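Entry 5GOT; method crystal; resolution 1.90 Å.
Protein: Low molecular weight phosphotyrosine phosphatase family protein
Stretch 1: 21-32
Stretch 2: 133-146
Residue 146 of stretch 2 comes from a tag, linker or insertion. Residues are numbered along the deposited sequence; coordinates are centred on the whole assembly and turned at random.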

ATOM      1  N   VAL A  21      -4.523  -4.614   4.854  1.00 23.87           N
ATOM      2  CA  VAL A  21      -5.603  -5.295   4.149  1.00 23.17           C
ATOM      3  C   VAL A  21      -5.025  -6.358   3.212  1.00 26.99           C
ATOM      4  O   VAL A  21      -5.491  -7.503   3.182  1.00 25.87           O
ATOM      5  N   MET A  22      -3.977  -6.009   2.457  1.00 24.89           N
ATOM      6  CA  MET A  22      -3.357  -7.007   1.587  1.00 25.88           C
ATOM      7  C   MET A  22      -2.805  -8.171   2.405  1.00 27.96           C
ATOM      8  O   MET A  22      -2.950  -9.339   2.021  1.00 30.97           O
ATOM      9  N   LYS A  23      -2.189  -7.873   3.550  1.00 25.44           N
ATOM     10  CA  LYS A  23      -1.659  -8.930   4.395  1.00 32.44           C
ATOM     11  C   LYS A  23      -2.755  -9.839   4.927  1.00 35.23           C
ATOM     12  O   LYS A  23      -2.476 -10.994   5.268  1.00 36.81           O
ATOM     13  N   SER A  24      -3.996  -9.359   4.979  1.00 30.77           N
ATOM     14  CA  SER A  24      -5.080 -10.186   5.477  1.00 32.26           C
ATOM     15  C   SER A  24      -5.615 -11.153   4.431  1.00 35.22           C
ATOM     16  O   SER A  24      -6.403 -12.036   4.783  1.00 35.06           O
ATOM     17  N   ILE A  25      -5.222 -11.015   3.163  1.00 30.93           N
ATOM     18  CA  ILE A  25      -5.756 -11.863   2.105  1.00 30.99           C
ATOM     19  C   ILE A  25      -4.690 -12.711   1.426  1.00 31.89           C
ATOM     20  O   ILE A  25      -5.024 -13.512   0.556  1.00 35.68           O
ATOM     21  N   VAL A  26      -3.421 -12.586   1.811  1.00 31.92           N
ATOM     22  CA  VAL A  26      -2.371 -13.420   1.236  1.00 35.75           C
ATOM     23  C   VAL A  26      -1.284 -13.643   2.283  1.00 36.87           C
ATOM     24  O   VAL A  26      -0.994 -12.763   3.099  1.00 37.41           O
ATOM     25  N   SER A  27      -0.684 -14.838   2.252  1.00 36.68           N
ATOM     26  CA  SER A  27       0.224 -15.285   3.303  1.00 44.19           C
ATOM     27  C   SER A  27       1.603 -14.665   3.158  1.00 43.29           C
ATOM     28  O   SER A  27       2.121 -14.509   2.050  1.00 40.39           O
ATOM     29  N   SER A  28       2.200 -14.342   4.310  1.00 47.88           N
ATOM     30  CA  SER A  28       3.585 -13.895   4.399  1.00 48.41           C
ATOM     31  C   SER A  28       4.563 -14.830   3.685  1.00 46.29           C
ATOM     32  O   SER A  28       5.667 -14.406   3.326  1.00 46.89           O
ATOM     33  N   ASP A  29       4.176 -16.084   3.452  1.00 49.53           N
ATOM     34  CA  ASP A  29       5.063 -17.053   2.824  1.00 50.11           C
ATOM     35  C   ASP A  29       5.106 -16.913   1.309  1.00 51.05           C
ATOM     36  O   ASP A  29       6.064 -17.383   0.683  1.00 48.78           O
ATOM     37  N   VAL A  30       4.105 -16.281   0.706  1.00 45.75           N
ATOM     38  CA  VAL A  30       4.068 -16.142  -0.744  1.00 44.16           C
ATOM     39  C   VAL A  30       4.105 -14.686  -1.212  1.00 40.43           C
ATOM     40  O   VAL A  30       4.417 -14.438  -2.389  1.00 41.32           O
ATOM     41  N   MET A  31       3.853 -13.701  -0.346  1.00 38.29           N
ATOM     42  CA  MET A  31       4.030 -12.302  -0.725  1.00 36.18           C
ATOM     43  C   MET A  31       4.558 -11.498   0.454  1.00 36.47           C
ATOM     44  O   MET A  31       4.054 -11.617   1.577  1.00 38.11           O
ATOM     45  N   MET A  32       5.574 -10.683   0.199  1.00 31.61           N
ATOM     46  CA  MET A  32       6.145  -9.808   1.210  1.00 31.81           C
ATOM     47  C   MET A  32       5.616  -8.400   0.970  1.00 30.23           C
ATOM     48  O   MET A  32       5.723  -7.875  -0.143  1.00 31.44           O
ATOM     49  N   CYS A 133      -7.043  -4.351  -3.419  1.00 23.66           N
ATOM     50  CA  CYS A 133      -6.177  -5.436  -2.979  1.00 27.48           C
ATOM     51  C   CYS A 133      -6.588  -6.752  -3.625  1.00 29.88           C
ATOM     52  O   CYS A 133      -5.728  -7.549  -4.017  1.00 26.40           O
ATOM     53  N   GLN A 134      -7.898  -6.984  -3.766  1.00 27.87           N
ATOM     54  CA  GLN A 134      -8.364  -8.188  -4.450  1.00 27.66           C
ATOM     55  C   GLN A 134      -7.890  -8.208  -5.898  1.00 30.50           C
ATOM     56  O   GLN A 134      -7.479  -9.255  -6.409  1.00 31.71           O
ATOM     57  N   ASP A 135      -7.938  -7.056  -6.571  1.00 27.01           N
ATOM     58  CA  ASP A 135      -7.487  -6.988  -7.952  1.00 28.70           C
ATOM     59  C   ASP A 135      -5.992  -7.238  -8.064  1.00 30.41           C
ATOM     60  O   ASP A 135      -5.552  -7.953  -8.970  1.00 27.04           O
ATOM     61  N   TRP A 136      -5.193  -6.662  -7.156  1.00 27.62           N
ATOM     62  CA  TRP A 136      -3.754  -6.916  -7.187  1.00 27.52           C
ATOM     63  C   TRP A 136      -3.445  -8.389  -6.959  1.00 30.02           C
ATOM     64  O   TRP A 136      -2.529  -8.939  -7.580  1.00 30.11           O
ATOM     65  N   LEU A 137      -4.220  -9.053  -6.104  1.00 28.90           N
ATOM     66  CA  LEU A 137      -4.024 -10.484  -5.895  1.00 28.45           C
ATOM     67  C   LEU A 137      -4.214 -11.258  -7.195  1.00 30.63           C
ATOM     68  O   LEU A 137      -3.386 -12.103  -7.557  1.00 30.43           O
ATOM     69  N   SER A 138      -5.308 -10.981  -7.911  1.00 27.67           N
ATOM     70  CA  SER A 138      -5.572 -11.688  -9.156  1.00 30.94           C
ATOM     71  C   SER A 138      -4.543 -11.330 -10.216  1.00 34.86           C
ATOM     72  O   SER A 138      -4.267 -12.128 -11.117  1.00 33.17           O
ATOM     73  N   ARG A 139      -3.956 -10.145 -10.110  1.00 29.38           N
ATOM     74  CA  ARG A 139      -2.940  -9.733 -11.060  1.00 31.07           C
ATOM     75  C   ARG A 139      -1.593 -10.389 -10.769  1.00 30.13           C
ATOM     76  O   ARG A 139      -0.884 -10.804 -11.696  1.00 31.85           O
ATOM     77  N   LEU A 140      -1.234 -10.511  -9.493  1.00 29.96           N
ATOM     78  CA  LEU A 140       0.103 -10.938  -9.100  1.00 32.55           C
ATOM     79  C   LEU A 140       0.225 -12.433  -8.828  1.00 34.51           C
ATOM     80  O   LEU A 140       1.336 -12.965  -8.906  1.00 34.00           O
ATOM     81  N   MET A 141      -0.864 -13.129  -8.510  1.00 29.31           N
ATOM     82  CA  MET A 141      -0.766 -14.542  -8.184  1.00 29.45           C
ATOM     83  C   MET A 141      -1.048 -15.396  -9.415  1.00 30.56           C
ATOM     84  O   MET A 141      -1.763 -14.990 -10.336  1.00 27.69           O
ATOM     85  N   SER A 142      -0.455 -16.585  -9.434  1.00 33.36           N
ATOM     86  CA  SER A 142      -0.688 -17.511 -10.530  1.00 29.17           C
ATOM     87  C   SER A 142      -2.138 -17.974 -10.528  1.00 30.76           C
ATOM     88  O   SER A 142      -2.837 -17.914  -9.511  1.00 28.58           O
ATOM     89  N   LYS A 143      -2.591 -18.463 -11.685  1.00 32.22           N
ATOM     90  CA  LYS A 143      -3.943 -19.002 -11.754  1.00 32.94           C
ATOM     91  C   LYS A 143      -4.114 -20.178 -10.803  1.00 31.58           C
ATOM     92  O   LYS A 143      -5.165 -20.324 -10.166  1.00 31.53           O
ATOM     93  N   GLU A 144      -3.076 -21.009 -10.668  1.00 32.57           N
ATOM     94  CA  GLU A 144      -3.144 -22.156  -9.770  1.00 31.31           C
ATOM     95  C   GLU A 144      -3.307 -21.712  -8.323  1.00 30.31           C
ATOM     96  O   GLU A 144      -4.089 -22.303  -7.568  1.00 29.35           O
ATOM     97  N   TYR A 145      -2.584 -20.666  -7.913  1.00 28.09           N
ATOM     98  CA  TYR A 145      -2.795 -20.125  -6.572  1.00 29.67           C
ATOM     99  C   TYR A 145      -4.237 -19.668  -6.402  1.00 31.93           C
ATOM    100  O   TYR A 145      -4.891 -19.990  -5.401  1.00 29.00           O
ATOM    101  N   LEU A 146      -4.746 -18.911  -7.375  1.00 30.20           N
ATOM    102  CA  LEU A 146      -6.098 -18.376  -7.264  1.00 32.28           C
ATOM    103  C   LEU A 146      -7.117 -19.492  -7.083  1.00 29.54           C
ATOM    104  O   LEU A 146      -8.027 -19.381  -6.254  1.00 32.54           O
TER

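The two stretches run side by side in register, and their closest approach is at the start: the CA atoms of Met 22 and Cys 133 lie 5.6 Å apart. The spacing then widens, to 7.9 Å between the CA atoms of Val 26 and Leu 137 and 9.0 Å between those of Val 30 and Met 141. The contact, 549 Å² summed over both sides, contains no direct hydrogen bond between the stretches.

At the narrow end, Cys 133 (chi1 m) points toward the first stretch and enters a hollow walled by Val 21, Met 22 and Ile 25. Its SG lies 4.0 Å from Val 21 CG1, while its CB is 3.6 Å from Met 22 SD and 4.0 Å from Ile 25 CD1. Met 22 leaves its backbone sideways, but the t, p, t rotamer brings its end nearer the helix of 133-140: Met 22 CE sits 4.3 Å from Trp 136 CB and 4.0 Å from Leu 137 CD1. Trp 136 contributes little more than that CB, since its ring leads away. Ile 25 (p, t) extends CD1 to 3.7 Å from Cys 133 O and 3.9 Å from Gln 134 NE2; the latter side chain starts away from the contact and curls back through two m torsions.

Leu 137 (t, p) fills the next hollow. Its CB starts sideways, yet CD1 reaches 3.7 Å from Val 26 CB, so one methyl touches both Val 26 and the tip of Met 22.

At the widest of the three register pairs, Val 30 and Met 141, two methionines help to span the gap. Met 31 (t, t, m) and Met 141 (m, m, m) meet with Met 31 CE 3.7 Å from Met 141 SD, and Met 31 CE also lies 4.2 Å from Leu 140 CD1. Met 141, the first residue to leave helical phi/psi, places its CE 3.5 Å from Val 30 CG2.

Tyr 145 (chi1 t) reaches back toward Val 26 and Val 30, which meet its ring obliquely: Val 30 CG1 is 4.0 Å from Tyr 145 CE2, and Val 26 CG2 is 4.2 Å from Tyr 145 CZ. Its helix is capped by Ser 142, whose OG accepts from Tyr 145 N at 3.0 Å with an N-H...acceptor angle of 164°. The phenol ends at water 1, 2.5 Å from Tyr 145 OH; this water accepts from Ser 27 N at 2.8 Å, making a polar bridge beside the apolar seam.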

ATOM      1  CB  VAL A  21      -6.493  -4.289   3.395  1.00 22.35           C
ATOM      2  CG1 VAL A  21      -7.519  -5.022   2.534  1.00 24.28           C
ATOM      3  CG2 VAL A  21      -7.217  -3.362   4.377  1.00 25.50           C
ATOM      4  CB  MET A  22      -2.242  -6.373   0.752  1.00 25.59           C
ATOM      5  CG  MET A  22      -1.772  -7.253  -0.400  1.00 21.85           C
ATOM      6  SD  MET A  22      -2.982  -7.251  -1.708  1.00 27.35           S
ATOM      7  CE  MET A  22      -2.367  -8.575  -2.766  1.00 30.94           C
ATOM      8  CB  LYS A  23      -0.866  -8.330   5.554  1.00 27.92           C
ATOM      9  CG  LYS A  23       0.495  -7.797   5.149  1.00 29.47           C
ATOM     10  CD  LYS A  23       1.245  -7.291   6.366  1.00 29.08           C
ATOM     11  CE  LYS A  23       2.730  -7.140   6.091  1.00 27.38           C
ATOM     12  NZ  LYS A  23       3.364  -6.190   7.027  1.00 24.31           N
ATOM     13  CB  SER A  24      -6.226  -9.307   6.003  1.00 29.70           C
ATOM     14  OG  SER A  24      -7.062  -8.831   4.953  1.00 29.85           O
ATOM     15  CB  ILE A  25      -6.542 -11.047   1.056  1.00 33.61           C
ATOM     16  CG1 ILE A  25      -5.644 -10.040   0.338  1.00 32.79           C
ATOM     17  CG2 ILE A  25      -7.742 -10.349   1.698  1.00 35.58           C
ATOM     18  CD1 ILE A  25      -6.273  -9.481  -0.934  1.00 28.56           C
ATOM     19  CB  VAL A  26      -1.817 -12.793  -0.067  1.00 34.37           C
ATOM     20  CG1 VAL A  26      -1.205 -11.435   0.191  1.00 34.00           C
ATOM     21  CG2 VAL A  26      -0.802 -13.704  -0.699  1.00 34.30           C
ATOM     22  CB  SER A  27       0.377 -16.809   3.291  1.00 47.34           C
ATOM     23  OG  SER A  27      -0.803 -17.463   3.727  1.00 53.24           O
ATOM     24  CB  SER A  28       3.945 -13.760   5.882  1.00 47.52           C
ATOM     25  OG  SER A  28       5.340 -13.660   6.074  1.00 56.81           O
ATOM     26  CB  ASP A  29       4.633 -18.476   3.199  1.00 54.60           C
ATOM     27  CG  ASP A  29       4.749 -18.752   4.699  1.00 55.04           C
ATOM     28  OD1 ASP A  29       5.774 -18.369   5.301  1.00 60.21           O
ATOM     29  OD2 ASP A  29       3.811 -19.349   5.274  1.00 58.54           O
ATOM     30  CB  VAL A  30       2.845 -16.881  -1.334  1.00 45.71           C
ATOM     31  CG1 VAL A  30       1.573 -16.117  -1.090  1.00 41.65           C
ATOM     32  CG2 VAL A  30       3.036 -17.189  -2.812  1.00 44.05           C
ATOM     33  CB  MET A  31       2.719 -11.691  -1.239  1.00 32.82           C
ATOM     34  CG  MET A  31       2.901 -10.332  -1.905  1.00 33.40           C
ATOM     35  SD  MET A  31       1.347  -9.546  -2.383  1.00 30.63           S
ATOM     36  CE  MET A  31       0.737 -10.665  -3.637  1.00 27.32           C
ATOM     37  CB  MET A  32       7.674  -9.849   1.152  1.00 34.72           C
ATOM     38  CG  MET A  32       8.400  -9.048   2.229  1.00 36.59           C
ATOM     39  SD  MET A  32       8.922  -7.418   1.650  1.00 48.49           S
ATOM     40  CE  MET A  32      10.378  -7.135   2.653  1.00 43.29           C
ATOM     41  CB  CYS A 133      -6.190  -5.546  -1.452  1.00 26.87           C
ATOM     42  SG  CYS A 133      -5.201  -4.251  -0.643  1.00 24.58           S
ATOM     43  CB  GLN A 134      -9.890  -8.279  -4.388  1.00 32.13           C
ATOM     44  CG  GLN A 134     -10.428  -8.825  -3.070  1.00 35.37           C
ATOM     45  CD  GLN A 134     -10.011 -10.267  -2.833  1.00 45.90           C
ATOM     46  OE1 GLN A 134      -9.765 -11.019  -3.781  1.00 48.55           O
ATOM     47  NE2 GLN A 134      -9.910 -10.658  -1.561  1.00 45.93           N
ATOM     48  CB  ASP A 135      -7.859  -5.644  -8.561  1.00 30.32           C
ATOM     49  CG  ASP A 135      -9.357  -5.503  -8.767  1.00 39.56           C
ATOM     50  OD1 ASP A 135     -10.100  -6.487  -8.510  1.00 40.37           O
ATOM     51  OD2 ASP A 135      -9.786  -4.417  -9.201  1.00 46.11           O
ATOM     52  CB  TRP A 136      -3.022  -6.037  -6.167  1.00 25.84           C
ATOM     53  CG  TRP A 136      -2.860  -4.657  -6.710  1.00 26.33           C
ATOM     54  CD1 TRP A 136      -3.471  -3.510  -6.266  1.00 26.23           C
ATOM     55  CD2 TRP A 136      -2.095  -4.285  -7.859  1.00 24.72           C
ATOM     56  NE1 TRP A 136      -3.114  -2.447  -7.064  1.00 23.99           N
ATOM     57  CE2 TRP A 136      -2.267  -2.900  -8.047  1.00 25.04           C
ATOM     58  CE3 TRP A 136      -1.278  -4.992  -8.751  1.00 29.25           C
ATOM     59  CZ2 TRP A 136      -1.647  -2.208  -9.084  1.00 26.56           C
ATOM     60  CZ3 TRP A 136      -0.658  -4.301  -9.775  1.00 26.86           C
ATOM     61  CH2 TRP A 136      -0.845  -2.927  -9.936  1.00 27.47           C
ATOM     62  CB  LEU A 137      -4.994 -10.981  -4.825  1.00 31.63           C
ATOM     63  CG  LEU A 137      -4.742 -12.378  -4.266  1.00 32.85           C
ATOM     64  CD1 LEU A 137      -3.597 -12.346  -3.268  1.00 32.87           C
ATOM     65  CD2 LEU A 137      -6.033 -12.944  -3.640  1.00 32.68           C
ATOM     66  CB  SER A 138      -6.975 -11.363  -9.657  1.00 32.06           C
ATOM     67  OG  SER A 138      -6.964 -10.112 -10.310  1.00 37.46           O
ATOM     68  CB  ARG A 139      -2.830  -8.213 -11.028  1.00 33.75           C
ATOM     69  CG  ARG A 139      -2.037  -7.636 -12.135  1.00 33.97           C
ATOM     70  CD  ARG A 139      -2.903  -6.809 -13.077  1.00 33.45           C
ATOM     71  NE  ARG A 139      -1.990  -6.073 -13.938  1.00 38.00           N
ATOM     72  CZ  ARG A 139      -1.819  -4.757 -13.906  1.00 35.16           C
ATOM     73  NH1 ARG A 139      -2.558  -4.007 -13.095  1.00 37.71           N
ATOM     74  NH2 ARG A 139      -0.923  -4.195 -14.714  1.00 32.07           N
ATOM     75  CB  LEU A 140       0.551 -10.164  -7.853  1.00 29.03           C
ATOM     76  CG  LEU A 140       0.644  -8.658  -8.086  1.00 27.03           C
ATOM     77  CD1 LEU A 140       0.864  -7.932  -6.779  1.00 29.73           C
ATOM     78  CD2 LEU A 140       1.780  -8.374  -9.054  1.00 30.26           C
ATOM     79  CB  MET A 141      -1.719 -14.913  -7.050  1.00 29.11           C
ATOM     80  CG  MET A 141      -1.547 -14.067  -5.787  1.00 30.52           C
ATOM     81  SD  MET A 141       0.123 -14.013  -5.104  1.00 34.32           S
ATOM     82  CE  MET A 141       0.361 -15.716  -4.617  1.00 33.00           C
ATOM     83  CB  SER A 142       0.219 -18.732 -10.409  1.00 30.33           C
ATOM     84  OG  SER A 142      -0.185 -19.532  -9.307  1.00 29.74           O
ATOM     85  CB  LYS A 143      -4.282 -19.411 -13.184  1.00 36.26           C
ATOM     86  CG  LYS A 143      -5.715 -19.867 -13.329  1.00 38.01           C
ATOM     87  CD  LYS A 143      -6.140 -19.895 -14.776  1.00 40.64           C
ATOM     88  CE  LYS A 143      -7.472 -20.623 -14.920  1.00 41.07           C
ATOM     89  NZ  LYS A 143      -8.458 -20.147 -13.916  1.00 34.31           N
ATOM     90  CB  GLU A 144      -1.889 -23.019  -9.928  1.00 32.31           C
ATOM     91  CG  GLU A 144      -1.506 -23.306 -11.398  1.00 44.18           C
ATOM     92  CD  GLU A 144      -0.554 -22.252 -12.004  1.00 46.78           C
ATOM     93  OE1 GLU A 144       0.676 -22.292 -11.713  1.00 58.30           O
ATOM     94  OE2 GLU A 144      -1.007 -21.370 -12.777  1.00 51.19           O
ATOM     95  CB  TYR A 145      -1.833 -18.967  -6.284  1.00 31.53           C
ATOM     96  CG  TYR A 145      -2.060 -18.322  -4.923  1.00 30.74           C
ATOM     97  CD1 TYR A 145      -3.011 -17.318  -4.756  1.00 28.33           C
ATOM     98  CD2 TYR A 145      -1.331 -18.716  -3.810  1.00 33.18           C
ATOM     99  CE1 TYR A 145      -3.231 -16.728  -3.524  1.00 31.01           C
ATOM    100  CE2 TYR A 145      -1.539 -18.123  -2.564  1.00 34.09           C
ATOM    101  CZ  TYR A 145      -2.504 -17.137  -2.434  1.00 35.25           C
ATOM    102  OH  TYR A 145      -2.732 -16.541  -1.217  1.00 33.55           O
ATOM    103  CB  LEU A 146      -6.427 -17.536  -8.496  1.00 30.27           C
ATOM    104  CG  LEU A 146      -5.595 -16.260  -8.652  1.00 32.14           C
ATOM    105  CD1 LEU A 146      -5.944 -15.537  -9.953  1.00 29.29           C
ATOM    106  CD2 LEU A 146      -5.786 -15.351  -7.430  1.00 27.85           C
TER
HETATM  107  O   HOH W   1      -1.460 -17.166   0.826  1.00 44.18           O